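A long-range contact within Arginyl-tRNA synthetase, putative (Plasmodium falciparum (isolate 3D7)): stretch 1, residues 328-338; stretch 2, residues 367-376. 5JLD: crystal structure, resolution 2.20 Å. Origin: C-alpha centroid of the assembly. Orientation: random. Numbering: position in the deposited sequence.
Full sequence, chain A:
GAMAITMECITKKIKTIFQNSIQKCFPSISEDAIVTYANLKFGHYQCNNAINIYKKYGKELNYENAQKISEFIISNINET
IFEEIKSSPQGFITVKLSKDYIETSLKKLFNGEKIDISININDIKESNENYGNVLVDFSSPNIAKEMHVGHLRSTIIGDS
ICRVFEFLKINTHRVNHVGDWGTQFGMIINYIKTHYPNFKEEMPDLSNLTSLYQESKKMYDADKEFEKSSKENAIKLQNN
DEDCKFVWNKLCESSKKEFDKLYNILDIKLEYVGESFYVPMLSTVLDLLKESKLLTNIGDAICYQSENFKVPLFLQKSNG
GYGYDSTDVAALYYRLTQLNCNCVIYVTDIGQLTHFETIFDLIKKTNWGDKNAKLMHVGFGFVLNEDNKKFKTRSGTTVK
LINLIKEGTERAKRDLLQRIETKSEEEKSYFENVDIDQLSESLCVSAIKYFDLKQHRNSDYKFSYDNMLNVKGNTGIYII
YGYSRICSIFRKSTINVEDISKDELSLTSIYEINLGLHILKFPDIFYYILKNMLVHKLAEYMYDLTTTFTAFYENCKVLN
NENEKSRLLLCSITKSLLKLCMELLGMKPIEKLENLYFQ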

ATOM      1  N   ASP A 328     -21.046  -6.833   7.136  1.00 44.29           N
ATOM      2  CA  ASP A 328     -19.748  -7.135   6.485  1.00 43.10           C
ATOM      3  C   ASP A 328     -19.919  -8.235   5.428  1.00 40.94           C
ATOM      4  O   ASP A 328     -19.419  -8.142   4.290  1.00 41.47           O
ATOM      5  CB  ASP A 328     -18.710  -7.549   7.518  1.00 44.27           C
ATOM      6  CG  ASP A 328     -18.256  -6.392   8.392  1.00 53.23           C
ATOM      7  OD1 ASP A 328     -18.366  -5.227   7.963  1.00 52.27           O
ATOM      8  OD2 ASP A 328     -17.765  -6.654   9.506  1.00 61.61           O
ATOM      9  N   VAL A 329     -20.704  -9.243   5.802  1.00 39.42           N
ATOM     10  CA  VAL A 329     -21.015 -10.345   4.905  1.00 47.31           C
ATOM     11  C   VAL A 329     -21.742  -9.830   3.656  1.00 50.91           C
ATOM     12  O   VAL A 329     -21.392 -10.208   2.537  1.00 46.79           O
ATOM     13  CB  VAL A 329     -21.857 -11.427   5.630  1.00 43.51           C
ATOM     14  CG1 VAL A 329     -22.264 -12.529   4.662  1.00 40.82           C
ATOM     15  CG2 VAL A 329     -21.057 -12.010   6.802  1.00 39.98           C
ATOM     16  N   ALA A 330     -22.728  -8.948   3.849  1.00 50.75           N
ATOM     17  CA  ALA A 330     -23.463  -8.378   2.720  1.00 45.14           C
ATOM     18  C   ALA A 330     -22.546  -7.553   1.840  1.00 46.86           C
ATOM     19  O   ALA A 330     -22.649  -7.609   0.616  1.00 45.09           O
ATOM     20  CB  ALA A 330     -24.666  -7.503   3.203  1.00 37.62           C
ATOM     21  N   ALA A 331     -21.658  -6.770   2.447  1.00 43.25           N
ATOM     22  CA  ALA A 331     -20.765  -5.949   1.640  1.00 40.04           C
ATOM     23  C   ALA A 331     -19.888  -6.844   0.771  1.00 42.50           C
ATOM     24  O   ALA A 331     -19.682  -6.546  -0.412  1.00 41.55           O
ATOM     25  CB  ALA A 331     -19.909  -5.032   2.508  1.00 38.04           C
ATOM     26  N   LEU A 332     -19.381  -7.947   1.331  1.00 40.81           N
ATOM     27  CA  LEU A 332     -18.513  -8.802   0.500  1.00 38.91           C
ATOM     28  C   LEU A 332     -19.345  -9.491  -0.601  1.00 36.65           C
ATOM     29  O   LEU A 332     -18.889  -9.612  -1.743  1.00 38.69           O
ATOM     30  CB  LEU A 332     -17.764  -9.829   1.350  1.00 42.37           C
ATOM     31  CG  LEU A 332     -16.585 -10.562   0.697  1.00 45.49           C
ATOM     32  CD1 LEU A 332     -15.737  -9.664  -0.224  1.00 36.01           C
ATOM     33  CD2 LEU A 332     -15.710 -11.138   1.800  1.00 33.90           C
ATOM     34  N   TYR A 333     -20.559  -9.930  -0.251  1.00 34.46           N
ATOM     35  CA  TYR A 333     -21.528 -10.406  -1.256  1.00 43.73           C
ATOM     36  C   TYR A 333     -21.680  -9.431  -2.429  1.00 38.93           C
ATOM     37  O   TYR A 333     -21.629  -9.818  -3.608  1.00 42.61           O
ATOM     38  CB  TYR A 333     -22.911 -10.638  -0.622  1.00 45.76           C
ATOM     39  CG  TYR A 333     -24.024 -10.697  -1.654  1.00 43.49           C
ATOM     40  CD1 TYR A 333     -24.307 -11.874  -2.334  1.00 41.04           C
ATOM     41  CD2 TYR A 333     -24.765  -9.563  -1.972  1.00 41.69           C
ATOM     42  CE1 TYR A 333     -25.310 -11.920  -3.299  1.00 44.04           C
ATOM     43  CE2 TYR A 333     -25.760  -9.601  -2.930  1.00 44.11           C
ATOM     44  CZ  TYR A 333     -26.034 -10.781  -3.581  1.00 47.51           C
ATOM     45  OH  TYR A 333     -27.023 -10.812  -4.523  1.00 58.20           O
ATOM     46  N   TYR A 334     -21.870  -8.161  -2.088  1.00 45.36           N
ATOM     47  CA  TYR A 334     -22.069  -7.109  -3.073  1.00 46.05           C
ATOM     48  C   TYR A 334     -20.824  -6.929  -3.938  1.00 43.93           C
ATOM     49  O   TYR A 334     -20.921  -6.868  -5.150  1.00 46.31           O
ATOM     50  CB  TYR A 334     -22.438  -5.786  -2.385  1.00 43.58           C
ATOM     51  CG  TYR A 334     -22.548  -4.600  -3.333  1.00 40.50           C
ATOM     52  CD1 TYR A 334     -23.719  -4.352  -4.048  1.00 36.17           C
ATOM     53  CD2 TYR A 334     -21.467  -3.736  -3.518  1.00 39.81           C
ATOM     54  CE1 TYR A 334     -23.812  -3.253  -4.927  1.00 36.47           C
ATOM     55  CE2 TYR A 334     -21.548  -2.655  -4.376  1.00 41.54           C
ATOM     56  CZ  TYR A 334     -22.717  -2.420  -5.082  1.00 42.37           C
ATOM     57  OH  TYR A 334     -22.757  -1.343  -5.925  1.00 51.14           O
ATOM     58  N   ARG A 335     -19.660  -6.854  -3.308  1.00 41.38           N
ATOM     59  CA  ARG A 335     -18.410  -6.631  -4.036  1.00 37.84           C
ATOM     60  C   ARG A 335     -18.127  -7.783  -4.992  1.00 37.45           C
ATOM     61  O   ARG A 335     -17.675  -7.571  -6.120  1.00 34.48           O
ATOM     62  CB  ARG A 335     -17.255  -6.425  -3.044  1.00 36.03           C
ATOM     63  CG  ARG A 335     -17.467  -5.152  -2.224  1.00 36.90           C
ATOM     64  CD  ARG A 335     -16.645  -5.079  -0.951  1.00 35.99           C
ATOM     65  NE  ARG A 335     -16.817  -3.759  -0.353  1.00 41.23           N
ATOM     66  CZ  ARG A 335     -16.242  -3.325   0.766  1.00 39.95           C
ATOM     67  NH1 ARG A 335     -15.401  -4.093   1.465  1.00 40.06           N
ATOM     68  NH2 ARG A 335     -16.496  -2.093   1.176  1.00 35.32           N
ATOM     69  N   LEU A 336     -18.449  -8.999  -4.567  1.00 43.38           N
ATOM     70  CA  LEU A 336     -18.137 -10.173  -5.387  1.00 46.04           C
ATOM     71  C   LEU A 336     -19.131 -10.382  -6.541  1.00 45.61           C
ATOM     72  O   LEU A 336     -18.720 -10.693  -7.672  1.00 41.71           O
ATOM     73  CB  LEU A 336     -18.090 -11.422  -4.506  1.00 41.24           C
ATOM     74  CG  LEU A 336     -16.853 -11.513  -3.611  1.00 43.04           C
ATOM     75  CD1 LEU A 336     -17.007 -12.675  -2.664  1.00 43.27           C
ATOM     76  CD2 LEU A 336     -15.592 -11.676  -4.448  1.00 43.49           C
ATOM     77  N   THR A 337     -20.425 -10.211  -6.255  1.00 43.70           N
ATOM     78  CA  THR A 337     -21.453 -10.514  -7.255  1.00 45.67           C
ATOM     79  C   THR A 337     -21.825  -9.301  -8.116  1.00 43.99           C
ATOM     80  O   THR A 337     -22.157  -9.455  -9.287  1.00 45.56           O
ATOM     81  CB  THR A 337     -22.749 -11.077  -6.595  1.00 42.75           C
ATOM     82  OG1 THR A 337     -23.370 -10.063  -5.797  1.00 43.45           O
ATOM     83  CG2 THR A 337     -22.432 -12.292  -5.716  1.00 41.39           C
ATOM     84  N   GLN A 338     -21.773  -8.097  -7.553  1.00 37.46           N
ATOM     85  CA  GLN A 338     -22.252  -6.928  -8.291  1.00 43.11           C
ATOM     86  C   GLN A 338     -21.111  -6.098  -8.873  1.00 45.82           C
ATOM     87  O   GLN A 338     -21.262  -5.513  -9.941  1.00 47.66           O
ATOM     88  CB  GLN A 338     -23.160  -6.050  -7.398  1.00 37.99           C
ATOM     89  CG  GLN A 338     -24.225  -6.850  -6.633  1.00 43.41           C
ATOM     90  CD  GLN A 338     -25.140  -7.693  -7.538  1.00 46.97           C
ATOM     91  OE1 GLN A 338     -25.701  -7.202  -8.529  1.00 44.26           O
ATOM     92  NE2 GLN A 338     -25.298  -8.971  -7.185  1.00 39.76           N
ATOM     93  N   ASN A 367     -21.226 -19.676  -3.377  1.00 51.16           N
ATOM     94  CA  ASN A 367     -20.963 -19.626  -4.813  1.00 51.35           C
ATOM     95  C   ASN A 367     -20.828 -18.177  -5.310  1.00 49.05           C
ATOM     96  O   ASN A 367     -20.976 -17.899  -6.488  1.00 51.08           O
ATOM     97  CB  ASN A 367     -22.077 -20.343  -5.581  1.00 50.90           C
ATOM     98  CG  ASN A 367     -23.488 -19.786  -5.250  1.00 71.41           C
ATOM     99  OD1 ASN A 367     -23.728 -19.269  -4.151  1.00 68.05           O
ATOM    100  ND2 ASN A 367     -24.418 -19.920  -6.195  1.00 63.63           N
ATOM    101  N   TRP A 368     -20.533 -17.252  -4.409  1.00 54.01           N
ATOM    102  CA  TRP A 368     -20.602 -15.836  -4.752  1.00 53.05           C
ATOM    103  C   TRP A 368     -19.400 -15.366  -5.561  1.00 50.23           C
ATOM    104  O   TRP A 368     -18.256 -15.452  -5.102  1.00 46.26           O
ATOM    105  CB  TRP A 368     -20.729 -14.990  -3.488  1.00 49.93           C
ATOM    106  CG  TRP A 368     -21.964 -15.285  -2.704  1.00 46.45           C
ATOM    107  CD1 TRP A 368     -23.039 -16.037  -3.106  1.00 47.56           C
ATOM    108  CD2 TRP A 368     -22.262 -14.832  -1.385  1.00 45.59           C
ATOM    109  NE1 TRP A 368     -23.994 -16.071  -2.112  1.00 48.75           N
ATOM    110  CE2 TRP A 368     -23.541 -15.339  -1.046  1.00 51.79           C
ATOM    111  CE3 TRP A 368     -21.578 -14.045  -0.451  1.00 42.68           C
ATOM    112  CZ2 TRP A 368     -24.143 -15.085   0.189  1.00 47.01           C
ATOM    113  CZ3 TRP A 368     -22.191 -13.792   0.778  1.00 43.47           C
ATOM    114  CH2 TRP A 368     -23.452 -14.314   1.081  1.00 43.94           C
ATOM    115  N   GLY A 369     -19.688 -14.864  -6.758  1.00 44.13           N
ATOM    116  CA  GLY A 369     -18.701 -14.285  -7.640  1.00 48.77           C
ATOM    117  C   GLY A 369     -17.552 -15.220  -7.966  1.00 51.85           C
ATOM    118  O   GLY A 369     -17.706 -16.440  -7.998  1.00 48.75           O
ATOM    119  N   ASP A 370     -16.403 -14.611  -8.222  1.00 44.33           N
ATOM    120  CA  ASP A 370     -15.163 -15.297  -8.575  1.00 48.49           C
ATOM    121  C   ASP A 370     -14.650 -16.155  -7.419  1.00 45.65           C
ATOM    122  O   ASP A 370     -14.192 -15.612  -6.408  1.00 45.51           O
ATOM    123  CB  ASP A 370     -14.118 -14.244  -8.976  1.00 53.62           C
ATOM    124  CG  ASP A 370     -12.763 -14.841  -9.324  1.00 62.32           C
ATOM    125  OD1 ASP A 370     -12.662 -16.078  -9.485  1.00 60.84           O
ATOM    126  OD2 ASP A 370     -11.802 -14.046  -9.468  1.00 63.00           O
ATOM    127  N   LYS A 371     -14.714 -17.479  -7.564  1.00 46.76           N
ATOM    128  CA  LYS A 371     -14.272 -18.391  -6.504  1.00 51.31           C
ATOM    129  C   LYS A 371     -12.783 -18.216  -6.156  1.00 54.86           C
ATOM    130  O   LYS A 371     -12.358 -18.526  -5.040  1.00 51.00           O
ATOM    131  CB  LYS A 371     -14.540 -19.845  -6.892  1.00 54.95           C
ATOM    132  CG  LYS A 371     -13.771 -20.313  -8.125  1.00 64.74           C
ATOM    133  CD  LYS A 371     -14.269 -21.671  -8.618  1.00 72.56           C
ATOM    134  CE  LYS A 371     -13.516 -22.135  -9.866  1.00 76.00           C
ATOM    135  NZ  LYS A 371     -12.106 -22.516  -9.576  1.00 81.99           N
ATOM    136  N   ASN A 372     -12.006 -17.695  -7.102  1.00 55.22           N
ATOM    137  CA  ASN A 372     -10.575 -17.489  -6.895  1.00 49.79           C
ATOM    138  C   ASN A 372     -10.272 -16.072  -6.434  1.00 55.47           C
ATOM    139  O   ASN A 372      -9.113 -15.637  -6.460  1.00 48.28           O
ATOM    140  CB  ASN A 372      -9.791 -17.773  -8.183  1.00 50.62           C
ATOM    141  CG  ASN A 372      -9.938 -19.210  -8.649  1.00 57.77           C
ATOM    142  OD1 ASN A 372      -9.797 -20.148  -7.868  1.00 60.03           O
ATOM    143  ND2 ASN A 372     -10.249 -19.384  -9.931  1.00 55.73           N
ATOM    144  N   ALA A 373     -11.311 -15.337  -6.041  1.00 47.45           N
ATOM    145  CA  ALA A 373     -11.100 -13.986  -5.547  1.00 45.48           C
ATOM    146  C   ALA A 373     -10.086 -13.996  -4.398  1.00 45.87           C
ATOM    147  O   ALA A 373     -10.183 -14.794  -3.462  1.00 51.17           O
ATOM    148  CB  ALA A 373     -12.414 -13.356  -5.099  1.00 44.39           C
ATOM    149  N   LYS A 374      -9.108 -13.111  -4.498  1.00 39.69           N
ATOM    150  CA  LYS A 374      -8.107 -12.929  -3.452  1.00 47.34           C
ATOM    151  C   LYS A 374      -8.616 -11.987  -2.366  1.00 45.05           C
ATOM    152  O   LYS A 374      -8.813 -10.781  -2.600  1.00 49.84           O
ATOM    153  CB  LYS A 374      -6.803 -12.385  -4.058  1.00 52.56           C
ATOM    154  CG  LYS A 374      -5.553 -12.666  -3.225  1.00 64.37           C
ATOM    155  CD  LYS A 374      -4.322 -12.015  -3.866  1.00 68.82           C
ATOM    156  CE  LYS A 374      -3.012 -12.547  -3.300  1.00 65.07           C
ATOM    157  NZ  LYS A 374      -1.854 -12.142  -4.145  1.00 59.54           N
ATOM    158  N   LEU A 375      -8.823 -12.536  -1.176  1.00 37.05           N
ATOM    159  CA  LEU A 375      -9.356 -11.769  -0.079  1.00 43.10           C
ATOM    160  C   LEU A 375      -8.247 -11.512   0.921  1.00 44.37           C
ATOM    161  O   LEU A 375      -7.665 -12.446   1.480  1.00 43.79           O
ATOM    162  CB  LEU A 375     -10.530 -12.511   0.588  1.00 47.26           C
ATOM    163  CG  LEU A 375     -11.699 -12.927  -0.311  1.00 45.30           C
ATOM    164  CD1 LEU A 375     -12.690 -13.813   0.464  1.00 32.62           C
ATOM    165  CD2 LEU A 375     -12.405 -11.711  -0.944  1.00 41.28           C
ATOM    166  N   MET A 376      -7.966 -10.241   1.167  1.00 42.05           N
ATOM    167  CA  MET A 376      -6.801  -9.906   1.949  1.00 42.53           C
ATOM    168  C   MET A 376      -7.169  -9.008   3.102  1.00 44.29           C
ATOM    169  O   MET A 376      -7.906  -8.036   2.955  1.00 38.55           O
ATOM    170  CB  MET A 376      -5.739  -9.223   1.084  1.00 43.50           C
ATOM    171  CG  MET A 376      -5.557  -9.805  -0.314  1.00 47.19           C
ATOM    172  SD  MET A 376      -4.108  -9.134  -1.191  1.00 61.22           S
ATOM    173  CE  MET A 376      -2.795  -9.951  -0.289  1.00 38.87           C
TER
HETATM  174  O   HOH W   1     -16.301 -11.684  -8.074  1.00 40.92           O

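Residues 328-337 are helical, each turn closed by i to i+4 backbone hydrogen bonds such as Thr-337 N to Tyr-333 O (2.9 Å). The second stretch is a loop that passes through a type I turn, Asp-370 to Ala-373, into a strand at 374-376. The turn is closed by Ala-373 N to Asp-370 O (2.9 Å), and Asp-370 OD1 accepts a further bond from Asn-372 N (3.0 Å). By CA atoms the stretches are nearest at Thr-337 and Gly-369, 4.7 Å apart. Here Gly-369 CA makes a CA-H...O contact with Leu-336 O (3.6 Å). Glycine suits the site twice over: its phi of 56° is positive, and a CB would lie 2.5 Å from Leu-336 O, a clash. No direct hydrogen bond joins the stretches, but water 1 bridges them, donating to Leu-336 O (2.6 Å) and accepting from Asp-370 N (2.9 Å).

The remaining contact is largely apolar, within a total buried area of 436 Å². Trp-368 gives up the most surface, its broad indole lying against successive helical turns. Tyr-333 CB sits over one face of its six-membered ring, 3.5 Å from Trp-368 CZ3, and the Tyr-333 ring turns its edge toward that face, planes at 80° and centroids 5.1 Å apart. Val-329 CG1 reaches Trp-368 CZ3 (4.1 Å), while Thr-337 CG2 packs against Trp-368 CB (3.9 Å). Thr-337 serves both polar and apolar needs: its OG1 donates to Tyr-333 O (2.8 Å) within the helix, leaving the methyl for the loop. Leu-336 points toward the second stretch and its branches spread, CD2 meeting Ala-373 CB (3.7 Å) and CD1 approaching Trp-368 O (3.9 Å). One turn earlier, Leu-332 CD1 meets Leu-375 CD2 (4.0 Å), extending the apolar contact to the strand.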